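DHC, diheme cytochrome c (Rhodobacter sphaeroides, PDB 2FWT) binds two covalently attached haems c and probably passes electrons to a partner, the sphaeroides haem protein SHP. Local coordinates at residues 29-34 with 58-63; 22-27 with 83-88; 6-11 with 53-58. One frame throughout, in Å; residues are numbered along the deposited sequence.

Overall arrangement
Contacts 1 and 3 share helix 49-61: its residues 53-58 meet the N-terminal helix 7-12, while its C-terminal turn and the residues after it (58-63) pack on helix 27-34. Tyr58 belongs to both ranges but makes its contact only in contact 3. Their centres lie about 10 Å apart, on the same side of the chain's centre. Contact 2 joins the loop before helix 27-34 to the loop before helix 89-98, its centre about 9 Å from that of contact 1 and about 16 Å from that of contact 3. A hydrogen bond from Trp30 NE1 to Ala22 O ties contacts 1 and 2. Both touch the same haem, so helix 27-34 and the two loops together line part of its pocket.

Contact 1. Residues 29-34 with 58-63; sequences SWTALM and YLVANA. With HEC (heme c), chain C.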
loop_
_atom_site.group_PDB
_atom_site.type_symbol
_atom_site.label_atom_id
_atom_site.label_comp_id
_atom_site.label_asym_id
_atom_site.label_seq_id
_atom_site.Cartn_x
_atom_site.Cartn_y
_atom_site.Cartn_z
ATOM N N SER A 29 -4.604 -9.865 -2.270
ATOM C CA SER A 29 -3.857 -9.187 -1.216
ATOM C C SER A 29 -4.673 -8.033 -0.624
ATOM O O SER A 29 -4.770 -7.893 0.588
ATOM C CB SER A 29 -2.512 -8.684 -1.733
ATOM O OG SER A 29 -1.637 -9.767 -2.088
ATOM N N TRP A 30 -5.281 -7.206 -1.471
ATOM C CA TRP A 30 -6.177 -6.172 -0.958
ATOM C C TRP A 30 -7.337 -6.769 -0.165
ATOM O O TRP A 30 -7.683 -6.268 0.906
ATOM C CB TRP A 30 -6.689 -5.301 -2.076
ATOM C CG TRP A 30 -5.659 -4.416 -2.739
ATOM C CD1 TRP A 30 -5.363 -4.380 -4.053
ATOM C CD2 TRP A 30 -4.831 -3.433 -2.116
ATOM N NE1 TRP A 30 -4.418 -3.473 -4.289
ATOM C CE2 TRP A 30 -4.075 -2.848 -3.126
ATOM C CE3 TRP A 30 -4.660 -2.990 -0.787
ATOM C CZ2 TRP A 30 -3.150 -1.828 -2.882
ATOM C CZ3 TRP A 30 -3.751 -1.956 -0.538
ATOM C CH2 TRP A 30 -3.016 -1.384 -1.576
ATOM N N THR A 31 -7.929 -7.843 -0.656
ATOM C CA THR A 31 -9.045 -8.481 0.063
ATOM C C THR A 31 -8.570 -8.993 1.438
ATOM O O THR A 31 -9.251 -8.841 2.463
ATOM C CB THR A 31 -9.666 -9.602 -0.791
ATOM O OG1 THR A 31 -10.354 -9.007 -1.893
ATOM C CG2 THR A 31 -10.607 -10.461 0.015
ATOM N N ALA A 32 -7.396 -9.595 1.460
ATOM C CA ALA A 32 -6.849 -10.098 2.704
ATOM C C ALA A 32 -6.621 -8.985 3.712
ATOM O O ALA A 32 -6.924 -9.131 4.913
ATOM C CB ALA A 32 -5.567 -10.839 2.429
ATOM N N LEU A 33 -6.020 -7.897 3.253
ATOM C CA LEU A 33 -5.769 -6.758 4.113
ATOM C C LEU A 33 -7.090 -6.149 4.615
ATOM O O LEU A 33 -7.257 -5.861 5.818
ATOM C CB LEU A 33 -4.954 -5.690 3.388
ATOM C CG LEU A 33 -3.441 -5.812 3.300
ATOM C CD1 LEU A 33 -2.890 -4.747 2.369
ATOM C CD2 LEU A 33 -2.792 -5.680 4.684
ATOM N N MET A 34 -8.042 -5.969 3.711
ATOM C CA MET A 34 -9.304 -5.323 4.104
ATOM C C MET A 34 -10.160 -6.200 5.061
ATOM O O MET A 34 -11.059 -5.707 5.768
ATOM C CB MET A 34 -10.091 -4.913 2.864
ATOM C CG MET A 34 -9.375 -3.875 2.009
ATOM S SD MET A 34 -9.003 -2.322 2.856
ATOM C CE MET A 34 -10.640 -1.662 3.156
ATOM N N TYR A 58 -12.872 -0.758 -4.772
ATOM C CA TYR A 58 -12.005 0.095 -5.560
ATOM C C TYR A 58 -10.621 -0.544 -5.712
ATOM O O TYR A 58 -10.076 -0.596 -6.824
ATOM C CB TYR A 58 -11.900 1.506 -4.930
ATOM C CG TYR A 58 -10.739 2.307 -5.467
ATOM C CD1 TYR A 58 -10.844 2.989 -6.658
ATOM C CD2 TYR A 58 -9.521 2.374 -4.782
ATOM C CE1 TYR A 58 -9.766 3.674 -7.185
ATOM C CE2 TYR A 58 -8.442 3.092 -5.300
ATOM C CZ TYR A 58 -8.581 3.742 -6.488
ATOM O OH TYR A 58 -7.539 4.451 -7.019
ATOM N N LEU A 59 -10.065 -1.034 -4.606
ATOM C CA LEU A 59 -8.720 -1.601 -4.621
ATOM C C LEU A 59 -8.676 -2.826 -5.516
ATOM O O LEU A 59 -7.803 -2.966 -6.378
ATOM C CB LEU A 59 -8.241 -1.892 -3.212
ATOM C CG LEU A 59 -8.007 -0.683 -2.304
ATOM C CD1 LEU A 59 -7.843 -1.135 -0.846
ATOM C CD2 LEU A 59 -6.817 0.106 -2.752
ATOM N N VAL A 60 -9.665 -3.699 -5.367
ATOM C CA VAL A 60 -9.756 -4.902 -6.177
ATOM C C VAL A 60 -9.913 -4.596 -7.664
ATOM O O VAL A 60 -9.227 -5.197 -8.507
ATOM C CB VAL A 60 -10.897 -5.813 -5.646
ATOM C CG1 VAL A 60 -11.262 -6.943 -6.616
ATOM C CG2 VAL A 60 -10.468 -6.411 -4.327
ATOM N N ALA A 61 -10.794 -3.650 -7.988
ATOM C CA ALA A 61 -11.073 -3.299 -9.381
ATOM C C ALA A 61 -9.873 -2.681 -10.069
ATOM O O ALA A 61 -9.792 -2.736 -11.298
ATOM C CB ALA A 61 -12.263 -2.315 -9.462
ATOM N N ASN A 62 -8.960 -2.105 -9.286
ATOM C CA ASN A 62 -7.788 -1.431 -9.790
ATOM C C ASN A 62 -6.463 -2.087 -9.425
ATOM O O ASN A 62 -5.401 -1.503 -9.597
ATOM C CB ASN A 62 -7.847 0.029 -9.354
ATOM C CG ASN A 62 -8.981 0.751 -9.998
ATOM O OD1 ASN A 62 -8.861 1.100 -11.159
ATOM N ND2 ASN A 62 -10.115 0.934 -9.292
ATOM N N ALA A 63 -6.539 -3.358 -9.042
ATOM C CA ALA A 63 -5.413 -4.093 -8.499
ATOM C C ALA A 63 -4.386 -4.395 -9.601
ATOM O O ALA A 63 -4.669 -4.237 -10.809
ATOM C CB ALA A 63 -5.916 -5.358 -7.871
HETATM FE FE HEC C . -1.883 0.551 6.579
HETATM C CHA HEC C . 1.150 -0.924 6.332
HETATM C CHB HEC C . -2.663 -0.507 3.405
HETATM C CHC HEC C . -4.877 2.130 6.771
HETATM C CHD HEC C . -1.201 1.481 9.786
HETATM N NA HEC C . -0.941 -0.481 5.131
HETATM C C1A HEC C . 0.329 -1.019 5.239
HETATM C C2A HEC C . 0.678 -1.707 4.031
HETATM C C3A HEC C . -0.381 -1.583 3.204
HETATM C C4A HEC C . -1.407 -0.808 3.882
HETATM C CMA HEC C . -0.509 -2.127 1.793
HETATM C CAA HEC C . 2.014 -2.416 3.775
HETATM C CBA HEC C . 3.123 -1.451 3.362
HETATM C CGA HEC C . 4.321 -2.239 2.869
HETATM O O1A HEC C . 4.315 -2.641 1.688
HETATM O O2A HEC C . 5.284 -2.459 3.650
HETATM N NB HEC C . -3.468 0.775 5.327
HETATM C C1B HEC C . -3.629 0.194 4.090
HETATM C C2B HEC C . -4.965 0.468 3.614
HETATM C C3B HEC C . -5.583 1.193 4.570
HETATM C C4B HEC C . -4.624 1.449 5.626
HETATM C CMB HEC C . -5.504 -0.106 2.286
HETATM C CAB HEC C . -7.035 1.720 4.609
HETATM C CBB HEC C . -7.992 0.736 4.717
HETATM N NC HEC C . -2.835 1.615 8.009
HETATM C C1C HEC C . -4.077 2.199 7.878
HETATM C C2C HEC C . -4.378 2.938 9.077
HETATM C C3C HEC C . -3.371 2.753 9.933
HETATM C C4C HEC C . -2.382 1.927 9.262
HETATM C CMC HEC C . -5.672 3.736 9.299
HETATM C CAC HEC C . -3.250 3.306 11.381
HETATM C CBC HEC C . -4.258 3.065 12.276
HETATM N ND HEC C . -0.337 0.302 7.815
HETATM C C1D HEC C . -0.265 0.741 9.138
HETATM C C2D HEC C . 0.984 0.317 9.729
HETATM C C3D HEC C . 1.730 -0.433 8.672
HETATM C C4D HEC C . 0.839 -0.388 7.517
HETATM C CMD HEC C . 1.448 0.526 11.141
HETATM C CAD HEC C . 3.103 -1.072 8.839
HETATM C CBD HEC C . 4.173 -0.039 8.461
HETATM C CGD HEC C . 5.569 -0.569 8.680
HETATM O O1D HEC C . 5.714 -1.810 8.811
HETATM O O2D HEC C . 6.526 0.269 8.708
#
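In the dihaem cytochrome c fold, which has helices and loops but no strand, Trp30 of helix 27-34 and Leu59 of helix 49-61 pack together in the wall of a haem pocket, beside the haem that Cys13 and Cys16 hold covalently. Leu59 approaches one face of the indole. Its CB lies 3.8 Å from the centroid of the five-membered ring of Trp30 and 18° off the ring normal, which is CH-pi geometry. The two leucine methyls extend this cover towards the six-membered ring, CD1 of Leu59 resting 3.7 Å from CE3 of Trp30. Trp30 has CG anti to its carbonyl carbon (chi1 -68°), which brings CG within 3.6 Å of Leu59 CB. Near the plane of the indole, Ala63 CB meets Trp30 CD1, 4.0 Å away. The ring nitrogen is satisfied outside the two segments, NE1 of Trp30 being hydrogen-bonded to Ala22 O. On the haem side, CZ3 of Trp30 comes to 3.8 Å from haem methyl CMB. An alanine in place of Trp30 would probably open a gap between Leu59 and the haem methyls and leave Ala22 O without its indole donor. Leu33, on the same helix, also reaches the cofactor, placing CD1 by methyl CMA. Nearer the solvent, partly exposed Thr31 is hydrogen-bonded through OG1 to Glu56 OE2, and the same oxygen touches Val60 CG2 at 3.6 Å. No hydrogen bond joins the two segments directly, so side-chain packing carries the interface. The bend of Met34 at chi2 (-60°) places its SD between Leu59 and the cofactor, 3.7 Å from haem CBB and 4.1 Å from Leu59 CD1.

Contact 2. Residues 22-27 with 83-88; sequences AALLPA and LRISEL. With HEC (heme c), chain C.
Two loops meet beside the propionates of the haem pocket, with Leu25 and Leu24 before helix 27-34 set against Ile85 before helix 89-98. The apolar half rests on Ile85, whose CG1 lies anti to the carbonyl carbon (chi1 -63°) and 3.7 Å from CG of Leu25. One carbon further, CD1 of Ile85 meets CB of Leu24 at 3.8 Å. CD1 of Leu88 lies against Leu24 O at 3.3 Å and, more loosely, near Leu25 CD2, while CD1 of Leu25 faces haem methyl CMA at 4.0 Å. The polar half belongs to residues 84-86. The side chain of Arg84 is extended from CG to NE and brings its guanidinium edge to both propionates: NH1 bonds O2A at 3.0 Å and O1D at 2.9 Å, and NH2 also donates to O1D. Ser86 grips the propionate that carries O1A and O2A twice, its backbone N bonding O1A at 2.9 Å with a fairly straight N-H...O angle of 164°, and its OG bonding O2A at 2.6 Å. Ser109 OG and Ser111 OG also hydrogen-bond this haem. Bridging the two carboxylates, the positive guanidinium would be expected to offset their negative charge and favour their ionised form.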
loop_
_atom_site.group_PDB
_atom_site.type_symbol
_atom_site.label_atom_id
_atom_site.label_comp_id
_atom_site.label_asym_id
_atom_site.label_seq_id
_atom_site.Cartn_x
_atom_site.Cartn_y
_atom_site.Cartn_z
ATOM N N ALA A 22 -3.641 1.260 -5.734
ATOM C CA ALA A 22 -4.227 -0.057 -5.963
ATOM C C ALA A 22 -3.395 -0.966 -6.858
ATOM O O ALA A 22 -3.295 -2.161 -6.603
ATOM C CB ALA A 22 -5.640 0.100 -6.515
ATOM N N ALA A 23 -2.765 -0.384 -7.874
ATOM C CA ALA A 23 -2.025 -1.137 -8.868
ATOM C C ALA A 23 -0.840 -1.886 -8.297
ATOM O O ALA A 23 -0.249 -2.734 -8.988
ATOM C CB ALA A 23 -1.562 -0.188 -9.919
ATOM N N LEU A 24 -0.452 -1.568 -7.070
ATOM C CA LEU A 24 0.751 -2.170 -6.493
ATOM C C LEU A 24 0.579 -3.585 -5.909
ATOM O O LEU A 24 1.574 -4.294 -5.744
ATOM C CB LEU A 24 1.336 -1.237 -5.448
ATOM C CG LEU A 24 2.431 -0.202 -5.790
ATOM C CD1 LEU A 24 2.749 0.065 -7.234
ATOM C CD2 LEU A 24 2.332 1.034 -4.954
ATOM N N LEU A 25 -0.650 -3.991 -5.594
ATOM C CA LEU A 25 -0.910 -5.322 -5.058
ATOM C C LEU A 25 -1.986 -6.030 -5.866
ATOM O O LEU A 25 -2.871 -5.391 -6.454
ATOM C CB LEU A 25 -1.366 -5.252 -3.585
ATOM C CG LEU A 25 -0.287 -4.855 -2.555
ATOM C CD1 LEU A 25 -0.923 -4.685 -1.203
ATOM C CD2 LEU A 25 0.785 -5.927 -2.485
ATOM N N PRO A 26 -1.926 -7.359 -5.887
ATOM C CA PRO A 26 -3.009 -8.101 -6.508
ATOM C C PRO A 26 -4.296 -8.095 -5.681
ATOM O O PRO A 26 -4.279 -7.873 -4.460
ATOM C CB PRO A 26 -2.446 -9.498 -6.625
ATOM C CG PRO A 26 -1.444 -9.603 -5.509
ATOM C CD PRO A 26 -0.847 -8.241 -5.381
ATOM N N ALA A 27 -5.402 -8.375 -6.347
ATOM C CA ALA A 27 -6.731 -8.337 -5.711
ATOM C C ALA A 27 -6.798 -9.161 -4.439
ATOM O O ALA A 27 -7.325 -8.694 -3.411
ATOM C CB ALA A 27 -7.796 -8.746 -6.681
ATOM N N LEU A 83 0.931 -9.525 1.936
ATOM C CA LEU A 83 0.247 -8.414 2.548
ATOM C C LEU A 83 0.989 -7.093 2.333
ATOM O O LEU A 83 0.413 -6.037 2.612
ATOM C CB LEU A 83 0.072 -8.638 4.041
ATOM C CG LEU A 83 -1.201 -9.301 4.592
ATOM C CD1 LEU A 83 -2.160 -9.813 3.565
ATOM C CD2 LEU A 83 -0.833 -10.347 5.647
ATOM N N ARG A 84 2.244 -7.148 1.871
ATOM C CA ARG A 84 3.081 -5.941 1.792
ATOM C C ARG A 84 3.604 -5.765 0.378
ATOM O O ARG A 84 4.136 -6.732 -0.219
ATOM C CB ARG A 84 4.278 -6.005 2.763
ATOM C CG ARG A 84 3.890 -5.937 4.184
ATOM C CD ARG A 84 5.103 -6.043 5.068
ATOM N NE ARG A 84 4.902 -5.785 6.503
ATOM C CZ ARG A 84 4.990 -4.609 7.123
ATOM N NH1 ARG A 84 5.145 -3.483 6.461
ATOM N NH2 ARG A 84 4.855 -4.565 8.443
ATOM N N ILE A 85 3.493 -4.537 -0.121
ATOM C CA ILE A 85 4.170 -4.130 -1.335
ATOM C C ILE A 85 5.686 -4.355 -1.173
ATOM O O ILE A 85 6.362 -4.858 -2.080
ATOM C CB ILE A 85 3.887 -2.655 -1.658
ATOM C CG1 ILE A 85 2.378 -2.428 -1.924
ATOM C CG2 ILE A 85 4.695 -2.208 -2.877
ATOM C CD1 ILE A 85 1.945 -0.988 -1.697
ATOM N N SER A 86 6.190 -4.011 0.007
ATOM C CA SER A 86 7.611 -4.102 0.335
ATOM C C SER A 86 8.149 -5.532 0.419
ATOM O O SER A 86 9.354 -5.717 0.570
ATOM C CB SER A 86 7.887 -3.335 1.632
ATOM O OG SER A 86 7.281 -3.950 2.750
ATOM N N GLU A 87 7.280 -6.532 0.319
ATOM C CA GLU A 87 7.674 -7.949 0.278
ATOM C C GLU A 87 7.532 -8.588 -1.105
ATOM O O GLU A 87 7.834 -9.770 -1.282
ATOM C CB GLU A 87 6.861 -8.757 1.294
ATOM C CG GLU A 87 7.241 -8.430 2.734
ATOM C CD GLU A 87 8.646 -8.895 3.136
ATOM O OE1 GLU A 87 9.012 -10.070 2.873
ATOM O OE2 GLU A 87 9.381 -8.099 3.752
ATOM N N LEU A 88 7.106 -7.821 -2.099
ATOM C CA LEU A 88 6.962 -8.360 -3.437
ATOM C C LEU A 88 8.306 -8.701 -4.057
ATOM O O LEU A 88 9.268 -8.006 -3.829
ATOM C CB LEU A 88 6.236 -7.388 -4.355
ATOM C CG LEU A 88 4.766 -7.149 -3.998
ATOM C CD1 LEU A 88 4.241 -6.033 -4.851
ATOM C CD2 LEU A 88 3.947 -8.412 -4.167
HETATM FE FE HEC C . -1.883 0.551 6.579
HETATM C CHA HEC C . 1.150 -0.924 6.332
HETATM C CHB HEC C . -2.663 -0.507 3.405
HETATM C CHC HEC C . -4.877 2.130 6.771
HETATM C CHD HEC C . -1.201 1.481 9.786
HETATM N NA HEC C . -0.941 -0.481 5.131
HETATM C C1A HEC C . 0.329 -1.019 5.239
HETATM C C2A HEC C . 0.678 -1.707 4.031
HETATM C C3A HEC C . -0.381 -1.583 3.204
HETATM C C4A HEC C . -1.407 -0.808 3.882
HETATM C CMA HEC C . -0.509 -2.127 1.793
HETATM C CAA HEC C . 2.014 -2.416 3.775
HETATM C CBA HEC C . 3.123 -1.451 3.362
HETATM C CGA HEC C . 4.321 -2.239 2.869
HETATM O O1A HEC C . 4.315 -2.641 1.688
HETATM O O2A HEC C . 5.284 -2.459 3.650
HETATM N NB HEC C . -3.468 0.775 5.327
HETATM C C1B HEC C . -3.629 0.194 4.090
HETATM C C2B HEC C . -4.965 0.468 3.614
HETATM C C3B HEC C . -5.583 1.193 4.570
HETATM C C4B HEC C . -4.624 1.449 5.626
HETATM C CMB HEC C . -5.504 -0.106 2.286
HETATM C CAB HEC C . -7.035 1.720 4.609
HETATM C CBB HEC C . -7.992 0.736 4.717
HETATM N NC HEC C . -2.835 1.615 8.009
HETATM C C1C HEC C . -4.077 2.199 7.878
HETATM C C2C HEC C . -4.378 2.938 9.077
HETATM C C3C HEC C . -3.371 2.753 9.933
HETATM C C4C HEC C . -2.382 1.927 9.262
HETATM C CMC HEC C . -5.672 3.736 9.299
HETATM C CAC HEC C . -3.250 3.306 11.381
HETATM C CBC HEC C . -4.258 3.065 12.276
HETATM N ND HEC C . -0.337 0.302 7.815
HETATM C C1D HEC C . -0.265 0.741 9.138
HETATM C C2D HEC C . 0.984 0.317 9.729
HETATM C C3D HEC C . 1.730 -0.433 8.672
HETATM C C4D HEC C . 0.839 -0.388 7.517
HETATM C CMD HEC C . 1.448 0.526 11.141
HETATM C CAD HEC C . 3.103 -1.072 8.839
HETATM C CBD HEC C . 4.173 -0.039 8.461
HETATM C CGD HEC C . 5.569 -0.569 8.680
HETATM O O1D HEC C . 5.714 -1.810 8.811
HETATM O O2D HEC C . 6.526 0.269 8.708
#

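Contact 3. Residues 6-11 with 53-58; sequences DPLTRT and GQIESY
Asp6, the N-cap of helix 7-12, lies flat against Tyr58 of helix 49-61 in the cytochrome fold, where the axes of the segments 7-11 and 53-58 cross at -103° and approach to 9.3 Å. The helix leads into the haem attachment: Thr9 lies beside Cys13, which is covalently bound to the haem, and Ile55 is close to that haem. The tight part is built round the tyrosine ring. CB of Asp6 stands 3.5 Å from the centroid of the Tyr58 ring, a CH-pi contact over the face. With Asp6 CG anti to the backbone N (chi1 -172°), CG also comes over the ring, the carboxylate turned only 17° from its plane. Thr9 wedges in alongside, its OG1 3.6 Å from both CD2 of Tyr58 and CG2 of Ile55, and donates to OD1 of Asp6 at 2.8 Å, on the anti side of the carboxylate. On the solvent side, Leu8 reaches exposed Gln54 through the single methyl CD1, which also meets Ile55 CG1. No direct hydrogen bond crosses; a water links the segments, donating to Asp6 OD1 at 2.7 Å and weakly to Gln54 O. The same OD1 accepts the capping bond from Thr9 N at 3.1 Å, the donor standing above the carboxylate plane.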
loop_
_atom_site.group_PDB
_atom_site.type_symbol
_atom_site.label_atom_id
_atom_site.label_comp_id
_atom_site.label_asym_id
_atom_site.label_seq_id
_atom_site.Cartn_x
_atom_site.Cartn_y
_atom_site.Cartn_z
ATOM N N ASP A 6 -9.569 7.778 -5.670
ATOM C CA ASP A 6 -10.783 7.542 -4.921
ATOM C C ASP A 6 -10.807 8.297 -3.586
ATOM O O ASP A 6 -10.011 8.013 -2.693
ATOM C CB ASP A 6 -10.924 6.068 -4.659
ATOM C CG ASP A 6 -12.239 5.731 -4.052
ATOM O OD1 ASP A 6 -12.250 5.192 -2.940
ATOM O OD2 ASP A 6 -13.285 6.031 -4.698
ATOM N N PRO A 7 -11.736 9.261 -3.431
ATOM C CA PRO A 7 -11.769 10.042 -2.185
ATOM C C PRO A 7 -11.878 9.260 -0.882
ATOM O O PRO A 7 -11.149 9.568 0.056
ATOM C CB PRO A 7 -12.982 10.963 -2.389
ATOM C CG PRO A 7 -13.074 11.087 -3.875
ATOM C CD PRO A 7 -12.726 9.753 -4.409
ATOM N N LEU A 8 -12.725 8.226 -0.819
ATOM C CA LEU A 8 -12.866 7.455 0.418
ATOM C C LEU A 8 -11.576 6.721 0.753
ATOM O O LEU A 8 -11.163 6.668 1.895
ATOM C CB LEU A 8 -13.937 6.379 0.261
ATOM C CG LEU A 8 -14.863 5.958 1.399
ATOM C CD1 LEU A 8 -15.355 4.561 1.170
ATOM C CD2 LEU A 8 -14.443 6.214 2.805
ATOM N N THR A 9 -10.995 6.079 -0.253
ATOM C CA THR A 9 -9.752 5.339 -0.040
ATOM C C THR A 9 -8.636 6.318 0.323
ATOM O O THR A 9 -7.902 6.068 1.270
ATOM C CB THR A 9 -9.374 4.511 -1.270
ATOM O OG1 THR A 9 -10.452 3.604 -1.566
ATOM C CG2 THR A 9 -8.085 3.754 -1.015
ATOM N N ARG A 10 -8.519 7.427 -0.408
ATOM C CA ARG A 10 -7.446 8.388 -0.150
ATOM C C ARG A 10 -7.558 8.928 1.282
ATOM O O ARG A 10 -6.555 9.049 1.967
ATOM C CB ARG A 10 -7.423 9.512 -1.201
ATOM C CG ARG A 10 -6.396 10.670 -0.970
ATOM C CD ARG A 10 -5.004 10.316 -1.453
ATOM N NE ARG A 10 -3.913 11.307 -1.286
ATOM C CZ ARG A 10 -3.530 11.906 -0.145
ATOM N NH1 ARG A 10 -4.186 11.742 1.007
ATOM N NH2 ARG A 10 -2.489 12.744 -0.182
ATOM N N THR A 11 -8.781 9.194 1.738
ATOM C CA THR A 11 -9.047 9.677 3.081
ATOM C C THR A 11 -8.771 8.640 4.145
ATOM O O THR A 11 -8.032 8.896 5.090
ATOM C CB THR A 11 -10.537 10.125 3.189
ATOM O OG1 THR A 11 -10.695 11.298 2.384
ATOM C CG2 THR A 11 -10.927 10.443 4.614
ATOM N N GLY A 53 -16.178 -2.232 2.482
ATOM C CA GLY A 53 -16.564 -2.798 1.195
ATOM C C GLY A 53 -16.346 -1.870 0.021
ATOM O O GLY A 53 -15.929 -2.296 -1.071
ATOM N N GLN A 54 -16.638 -0.598 0.207
ATOM C CA GLN A 54 -16.393 0.382 -0.854
ATOM C C GLN A 54 -14.911 0.539 -1.202
ATOM O O GLN A 54 -14.566 0.651 -2.390
ATOM C CB GLN A 54 -16.953 1.779 -0.526
ATOM C CG GLN A 54 -18.473 1.905 -0.668
ATOM C CD GLN A 54 -19.064 2.154 -2.089
ATOM O OE1 GLN A 54 -20.280 2.347 -2.182
ATOM N NE2 GLN A 54 -18.245 2.166 -3.165
ATOM N N ILE A 55 -14.061 0.597 -0.178
ATOM C CA ILE A 55 -12.622 0.764 -0.403
ATOM C C ILE A 55 -12.120 -0.514 -1.062
ATOM O O ILE A 55 -11.392 -0.474 -2.055
ATOM C CB ILE A 55 -11.893 1.065 0.899
ATOM C CG1 ILE A 55 -12.311 2.465 1.389
ATOM C CG2 ILE A 55 -10.392 0.891 0.804
ATOM C CD1 ILE A 55 -11.925 2.707 2.821
ATOM N N GLU A 56 -12.533 -1.643 -0.513
ATOM C CA GLU A 56 -12.101 -2.920 -1.059
ATOM C C GLU A 56 -12.486 -3.069 -2.526
ATOM O O GLU A 56 -11.717 -3.532 -3.363
ATOM C CB GLU A 56 -12.641 -4.077 -0.229
ATOM C CG GLU A 56 -12.096 -5.407 -0.700
ATOM C CD GLU A 56 -12.578 -6.601 0.094
ATOM O OE1 GLU A 56 -13.111 -6.404 1.210
ATOM O OE2 GLU A 56 -12.418 -7.731 -0.420
ATOM N N SER A 57 -13.700 -2.695 -2.860
ATOM C CA SER A 57 -14.140 -2.797 -4.250
ATOM C C SER A 57 -13.240 -1.971 -5.190
ATOM O O SER A 57 -12.861 -2.438 -6.267
ATOM C CB SER A 57 -15.620 -2.395 -4.379
ATOM O OG SER A 57 -15.962 -2.256 -5.770
ATOM N N TYR A 58 -12.872 -0.758 -4.772
ATOM C CA TYR A 58 -12.005 0.095 -5.560
ATOM C C TYR A 58 -10.621 -0.544 -5.712
ATOM O O TYR A 58 -10.076 -0.596 -6.824
ATOM C CB TYR A 58 -11.900 1.506 -4.930
ATOM C CG TYR A 58 -10.739 2.307 -5.467
ATOM C CD1 TYR A 58 -10.844 2.989 -6.658
ATOM C CD2 TYR A 58 -9.521 2.374 -4.782
ATOM C CE1 TYR A 58 -9.766 3.674 -7.185
ATOM C CE2 TYR A 58 -8.442 3.092 -5.300
ATOM C CZ TYR A 58 -8.581 3.742 -6.488
ATOM O OH TYR A 58 -7.539 4.451 -7.019
HETATM O O HOH W 1 -14.466 3.818 -2.438
#